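Local atomic coordinates of fatty acid-binding protein homolog 8 (Caenorhabditis elegans, PDB entry 6C1Z), a protein that carries unsaturated fatty acids such as oleic acid from the lysosome into the nucleus, where it activates transcription of genes promoting longevity. Residues 107-121 with 124-136. Sequence-based numbering, arbitrary orientation.
Sequences HSSVFTTWLENGKLL and YQSGSVICRREFV. With SO4 (sulfate ion), chain B.
V110 and Q125 form an antiparallel hydrogen-bonded pair where strand 109-116 runs beside 124-126, and L120 and F135 form another where 119-121 meets strand 129-136, the short segment axes approaching to 4.7 Å in both places. Next to the first pair, F111 CD1 comes 3.5 Å from Y124 CD1, the two ring planes almost perpendicular at 86°, while Y124 CB lies at the edge of the F111 ring. The Y124 hydroxyl continues to Q122, and F111 also rests on Y23 of helix 20-27. At the other end, L120 and F135 run side by side. With CG anti to the backbone N (chi1 -180°), L120 brings CD2 to 3.6 Å from F135 CD1, and both side chains pack on W12 of strand 10-18. Across the neighbouring positions, the extended chain of K119 crosses that of E134: K119 CD passes 3.1 Å from E134 OE2, NZ makes a long salt bridge of 3.4 Å to E134 OE1, and CE touches V136 CG1. An alanine in place of K119 would probably leave the E134 carboxylate without this cationic mate and open a gap beside V136. Near the 126-129 turn, S126 OG donates a 2.6 Å hydrogen bond to S108 O, approaching 27° off the carbonyl plane, and also accepts one from a water that bonds H107 ND1. A sulfate, probably from the crystallisation liquor, takes the S108 backbone N-H through O4 at 2.9 Å and is held by K101 as well. A type I' turn from E116 to K119 and a type II' turn from S126 to V129 link these strands into two consecutive beta hairpins, the up-and-down antiparallel meander that closes the fatty acid-binding protein beta barrel against its first strand.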
loop_
_atom_site.group_PDB
_atom_site.type_symbol
_atom_site.label_atom_id
_atom_site.label_comp_id
_atom_site.label_asym_id
_atom_site.label_seq_id
_atom_site.Cartn_x
_atom_site.Cartn_y
_atom_site.Cartn_z
ATOM N N HIS A 107 9.071 0.455 -12.556
ATOM C CA HIS A 107 8.226 -0.726 -12.489
ATOM C C HIS A 107 6.870 -0.306 -11.967
ATOM O O HIS A 107 6.777 0.489 -11.030
ATOM C CB HIS A 107 8.800 -1.784 -11.537
ATOM C CG HIS A 107 10.155 -2.263 -11.928
ATOM N ND1 HIS A 107 10.346 -3.421 -12.643
ATOM C CD2 HIS A 107 11.386 -1.734 -11.733
ATOM C CE1 HIS A 107 11.635 -3.595 -12.869
ATOM N NE2 HIS A 107 12.289 -2.583 -12.328
ATOM N N SER A 108 5.815 -0.889 -12.520
ATOM C CA SER A 108 4.470 -0.627 -12.054
ATOM C C SER A 108 4.099 -1.662 -11.009
ATOM O O SER A 108 4.662 -2.767 -10.975
ATOM C CB SER A 108 3.492 -0.688 -13.233
ATOM O OG SER A 108 3.785 0.303 -14.191
ATOM N N SER A 109 3.121 -1.311 -10.174
ATOM C CA SER A 109 2.659 -2.189 -9.113
ATOM C C SER A 109 1.145 -2.145 -9.015
ATOM O O SER A 109 0.500 -1.187 -9.433
ATOM C CB SER A 109 3.198 -1.787 -7.735
ATOM O OG SER A 109 4.599 -1.977 -7.638
ATOM N N VAL A 110 0.577 -3.215 -8.440
ATOM C CA VAL A 110 -0.835 -3.246 -8.053
ATOM C C VAL A 110 -0.903 -3.565 -6.576
ATOM O O VAL A 110 -0.331 -4.568 -6.133
ATOM C CB VAL A 110 -1.646 -4.283 -8.851
ATOM C CG1 VAL A 110 -3.102 -4.270 -8.405
ATOM C CG2 VAL A 110 -1.555 -3.972 -10.317
ATOM N N PHE A 111 -1.601 -2.720 -5.816
ATOM C CA PHE A 111 -1.793 -2.913 -4.388
ATOM C C PHE A 111 -3.256 -3.238 -4.127
ATOM O O PHE A 111 -4.149 -2.573 -4.646
ATOM C CB PHE A 111 -1.420 -1.658 -3.616
ATOM C CG PHE A 111 -0.073 -1.110 -3.964
ATOM C CD1 PHE A 111 1.077 -1.858 -3.791
ATOM C CD2 PHE A 111 0.046 0.153 -4.491
ATOM C CE1 PHE A 111 2.333 -1.319 -4.119
ATOM C CE2 PHE A 111 1.301 0.684 -4.814
ATOM C CZ PHE A 111 2.422 -0.053 -4.620
ATOM N N THR A 112 -3.511 -4.284 -3.353
ATOM C CA THR A 112 -4.873 -4.664 -3.015
ATOM C C THR A 112 -4.986 -4.703 -1.510
ATOM O O THR A 112 -4.138 -5.313 -0.856
ATOM C CB THR A 112 -5.207 -6.030 -3.608
ATOM O OG1 THR A 112 -4.934 -6.013 -5.015
ATOM C CG2 THR A 112 -6.684 -6.355 -3.380
ATOM N N THR A 113 -6.017 -4.043 -0.965
ATOM C CA THR A 113 -6.246 -3.995 0.472
ATOM C C THR A 113 -7.656 -4.491 0.727
ATOM O O THR A 113 -8.612 -4.003 0.136
ATOM C CB THR A 113 -6.064 -2.580 1.011
ATOM O OG1 THR A 113 -4.751 -2.108 0.678
ATOM C CG2 THR A 113 -6.200 -2.516 2.498
ATOM N N TRP A 114 -7.778 -5.460 1.633
ATOM C CA TRP A 114 -9.080 -6.061 1.881
ATOM C C TRP A 114 -9.139 -6.524 3.328
ATOM O O TRP A 114 -8.143 -6.591 4.027
ATOM C CB TRP A 114 -9.430 -7.148 0.848
ATOM C CG TRP A 114 -8.766 -8.482 1.021
ATOM C CD1 TRP A 114 -9.331 -9.613 1.560
ATOM C CD2 TRP A 114 -7.438 -8.854 0.626
ATOM N NE1 TRP A 114 -8.425 -10.634 1.546
ATOM C CE2 TRP A 114 -7.277 -10.224 0.935
ATOM C CE3 TRP A 114 -6.377 -8.168 0.011
ATOM C CZ2 TRP A 114 -6.087 -10.907 0.710
ATOM C CZ3 TRP A 114 -5.207 -8.853 -0.244
ATOM C CH2 TRP A 114 -5.070 -10.222 0.107
ATOM N N LEU A 115 -10.351 -6.837 3.773
ATOM C CA LEU A 115 -10.602 -7.286 5.143
ATOM C C LEU A 115 -11.036 -8.743 5.167
ATOM O O LEU A 115 -11.824 -9.188 4.327
ATOM C CB LEU A 115 -11.679 -6.431 5.806
ATOM C CG LEU A 115 -11.434 -4.927 5.904
ATOM C CD1 LEU A 115 -12.575 -4.236 6.608
ATOM C CD2 LEU A 115 -10.131 -4.649 6.619
ATOM N N GLU A 116 -10.518 -9.482 6.137
ATOM C CA GLU A 116 -10.910 -10.869 6.334
ATOM C C GLU A 116 -11.001 -11.122 7.818
ATOM O O GLU A 116 -9.994 -11.042 8.526
ATOM C CB GLU A 116 -9.913 -11.836 5.712
ATOM C CG GLU A 116 -10.066 -11.886 4.224
ATOM C CD GLU A 116 -9.236 -12.956 3.588
ATOM O OE1 GLU A 116 -8.398 -13.564 4.297
ATOM O OE2 GLU A 116 -9.400 -13.152 2.370
ATOM N N ASN A 117 -12.194 -11.449 8.279
ATOM C CA ASN A 117 -12.387 -11.923 9.630
ATOM C C ASN A 117 -11.694 -11.020 10.646
ATOM O O ASN A 117 -11.036 -11.477 11.575
ATOM C CB ASN A 117 -11.947 -13.383 9.749
ATOM C CG ASN A 117 -12.636 -14.272 8.731
ATOM O OD1 ASN A 117 -13.859 -14.278 8.650
ATOM N ND2 ASN A 117 -11.855 -14.982 7.927
ATOM N N GLY A 118 -11.863 -9.716 10.458
ATOM C CA GLY A 118 -11.379 -8.752 11.418
ATOM C C GLY A 118 -9.967 -8.278 11.184
ATOM O O GLY A 118 -9.543 -7.311 11.828
ATOM N N LYS A 119 -9.233 -8.906 10.277
ATOM C CA LYS A 119 -7.877 -8.497 9.953
ATOM C C LYS A 119 -7.882 -7.733 8.646
ATOM O O LYS A 119 -8.807 -7.839 7.837
ATOM C CB LYS A 119 -6.968 -9.719 9.831
ATOM C CG LYS A 119 -6.770 -10.462 11.152
ATOM C CD LYS A 119 -5.657 -11.497 11.052
ATOM C CE LYS A 119 -4.993 -11.720 12.405
ATOM N NZ LYS A 119 -3.835 -12.651 12.343
ATOM N N LEU A 120 -6.828 -6.962 8.436
ATOM C CA LEU A 120 -6.621 -6.256 7.184
ATOM C C LEU A 120 -5.441 -6.877 6.445
ATOM O O LEU A 120 -4.369 -7.095 7.033
ATOM C CB LEU A 120 -6.409 -4.769 7.420
ATOM C CG LEU A 120 -6.179 -3.902 6.180
ATOM C CD1 LEU A 120 -6.725 -2.491 6.426
ATOM C CD2 LEU A 120 -4.710 -3.838 5.844
ATOM N N LEU A 121 -5.663 -7.213 5.175
ATOM C CA LEU A 121 -4.675 -7.888 4.345
ATOM C C LEU A 121 -4.298 -6.980 3.188
ATOM O O LEU A 121 -5.122 -6.205 2.710
ATOM C CB LEU A 121 -5.183 -9.255 3.822
ATOM C CG LEU A 121 -5.074 -10.441 4.790
ATOM C CD1 LEU A 121 -5.963 -10.252 5.993
ATOM C CD2 LEU A 121 -5.406 -11.745 4.085
ATOM N N TYR A 124 1.086 -6.555 -2.470
ATOM C CA TYR A 124 1.798 -5.662 -3.369
ATOM C C TYR A 124 2.399 -6.531 -4.456
ATOM O O TYR A 124 3.195 -7.433 -4.177
ATOM C CB TYR A 124 2.921 -4.886 -2.666
ATOM C CG TYR A 124 2.648 -4.355 -1.278
ATOM C CD1 TYR A 124 1.386 -3.908 -0.913
ATOM C CD2 TYR A 124 3.668 -4.285 -0.342
ATOM C CE1 TYR A 124 1.149 -3.426 0.354
ATOM C CE2 TYR A 124 3.431 -3.797 0.923
ATOM C CZ TYR A 124 2.167 -3.376 1.250
ATOM O OH TYR A 124 1.945 -2.902 2.532
ATOM N N GLN A 125 1.997 -6.272 -5.694
ATOM C CA GLN A 125 2.404 -7.076 -6.833
ATOM C C GLN A 125 3.154 -6.221 -7.837
ATOM O O GLN A 125 2.689 -5.133 -8.190
ATOM C CB GLN A 125 1.125 -7.627 -7.441
ATOM C CG GLN A 125 1.199 -8.130 -8.864
ATOM C CD GLN A 125 -0.174 -8.531 -9.381
ATOM O OE1 GLN A 125 -0.868 -9.341 -8.771
ATOM N NE2 GLN A 125 -0.581 -7.934 -10.484
ATOM N N SER A 126 4.307 -6.712 -8.287
ATOM C CA SER A 126 5.001 -6.149 -9.445
ATOM C C SER A 126 5.792 -7.254 -10.119
ATOM O O SER A 126 6.439 -8.061 -9.447
ATOM C CB SER A 126 5.960 -5.018 -9.038
ATOM O OG SER A 126 6.537 -4.418 -10.174
ATOM N N GLY A 127 5.689 -7.324 -11.446
ATOM C CA GLY A 127 6.411 -8.342 -12.197
ATOM C C GLY A 127 6.058 -9.726 -11.696
ATOM O O GLY A 127 4.887 -10.059 -11.511
ATOM N N SER A 128 7.080 -10.513 -11.382
ATOM C CA SER A 128 6.891 -11.879 -10.921
ATOM C C SER A 128 6.682 -11.985 -9.416
ATOM O O SER A 128 6.613 -13.098 -8.896
ATOM C CB SER A 128 8.105 -12.719 -11.307
ATOM O OG SER A 128 9.255 -12.224 -10.654
ATOM N N VAL A 129 6.597 -10.868 -8.690
ATOM C CA VAL A 129 6.596 -10.910 -7.234
ATOM C C VAL A 129 5.265 -10.429 -6.670
ATOM O O VAL A 129 4.773 -9.355 -7.033
ATOM C CB VAL A 129 7.753 -10.101 -6.626
ATOM C CG1 VAL A 129 7.723 -10.208 -5.076
ATOM C CG2 VAL A 129 9.073 -10.582 -7.188
ATOM N N ILE A 130 4.706 -11.213 -5.754
ATOM C CA ILE A 130 3.617 -10.772 -4.891
ATOM C C ILE A 130 4.081 -10.820 -3.445
ATOM O O ILE A 130 4.539 -11.864 -2.964
ATOM C CB ILE A 130 2.356 -11.628 -5.075
ATOM C CG1 ILE A 130 1.777 -11.414 -6.465
ATOM C CG2 ILE A 130 1.304 -11.255 -4.027
ATOM C CD1 ILE A 130 0.664 -12.348 -6.793
ATOM N N CYS A 131 3.935 -9.697 -2.759
ATOM C CA CYS A 131 4.166 -9.573 -1.323
ATOM C C CYS A 131 2.813 -9.645 -0.625
ATOM O O CYS A 131 1.841 -9.067 -1.108
ATOM C CB CYS A 131 4.855 -8.225 -0.995
ATOM S SG CYS A 131 4.685 -7.661 0.717
ATOM N N ARG A 132 2.758 -10.327 0.518
ATOM C CA ARG A 132 1.538 -10.444 1.308
ATOM C C ARG A 132 1.802 -9.893 2.703
ATOM O O ARG A 132 2.818 -10.216 3.314
ATOM C CB ARG A 132 1.074 -11.910 1.410
ATOM C CG ARG A 132 0.867 -12.608 0.084
ATOM C CD ARG A 132 0.537 -14.099 0.242
ATOM N NE ARG A 132 0.195 -14.670 -1.056
ATOM C CZ ARG A 132 -0.952 -14.435 -1.674
ATOM N NH1 ARG A 132 -1.867 -13.669 -1.095
ATOM N NH2 ARG A 132 -1.188 -14.976 -2.863
ATOM N N ARG A 133 0.908 -9.050 3.179
ATOM C CA ARG A 133 1.016 -8.486 4.514
ATOM C C ARG A 133 -0.314 -8.604 5.222
ATOM O O ARG A 133 -1.374 -8.564 4.594
ATOM C CB ARG A 133 1.501 -7.049 4.486
ATOM C CG ARG A 133 3.024 -7.041 4.583
ATOM C CD ARG A 133 3.673 -6.026 3.728
ATOM N NE ARG A 133 4.058 -4.837 4.470
ATOM C CZ ARG A 133 5.169 -4.721 5.195
ATOM N NH1 ARG A 133 5.983 -5.743 5.351
ATOM N NH2 ARG A 133 5.443 -3.584 5.806
ATOM N N GLU A 134 -0.249 -8.798 6.535
ATOM C CA GLU A 134 -1.423 -8.923 7.378
ATOM C C GLU A 134 -1.270 -7.995 8.580
ATOM O O GLU A 134 -0.202 -7.951 9.212
ATOM C CB GLU A 134 -1.562 -10.373 7.824
ATOM C CG GLU A 134 -2.734 -10.647 8.717
ATOM C CD GLU A 134 -2.760 -12.094 9.162
ATOM O OE1 GLU A 134 -1.735 -12.570 9.694
ATOM O OE2 GLU A 134 -3.794 -12.759 8.955
ATOM N N PHE A 135 -2.355 -7.296 8.918
ATOM C CA PHE A 135 -2.415 -6.331 10.010
ATOM C C PHE A 135 -3.581 -6.653 10.929
ATOM O O PHE A 135 -4.602 -7.216 10.509
ATOM C CB PHE A 135 -2.707 -4.911 9.487
ATOM C CG PHE A 135 -1.657 -4.339 8.549
ATOM C CD1 PHE A 135 -1.551 -4.760 7.233
ATOM C CD2 PHE A 135 -0.796 -3.333 8.986
ATOM C CE1 PHE A 135 -0.621 -4.220 6.405
ATOM C CE2 PHE A 135 0.156 -2.793 8.161
ATOM C CZ PHE A 135 0.245 -3.229 6.869
ATOM N N VAL A 136 -3.428 -6.289 12.207
ATOM C CA VAL A 136 -4.500 -6.390 13.194
ATOM C C VAL A 136 -4.887 -4.991 13.660
ATOM O O VAL A 136 -4.076 -4.054 13.646
ATOM C CB VAL A 136 -4.123 -7.263 14.405
ATOM C CG1 VAL A 136 -3.729 -8.637 13.951
ATOM C CG2 VAL A 136 -3.019 -6.601 15.234
HETATM S S SO4 B . 6.231 -3.076 -15.547
HETATM O O1 SO4 B . 5.349 -1.965 -15.911
HETATM O O2 SO4 B . 5.892 -4.265 -16.313
HETATM O O3 SO4 B . 7.622 -2.704 -15.783
HETATM O O4 SO4 B . 6.097 -3.321 -14.105
HETATM O O HOH W 1 8.121 -5.237 -12.290
HETATM O O HOH W 2 4.247 -5.210 -12.937
#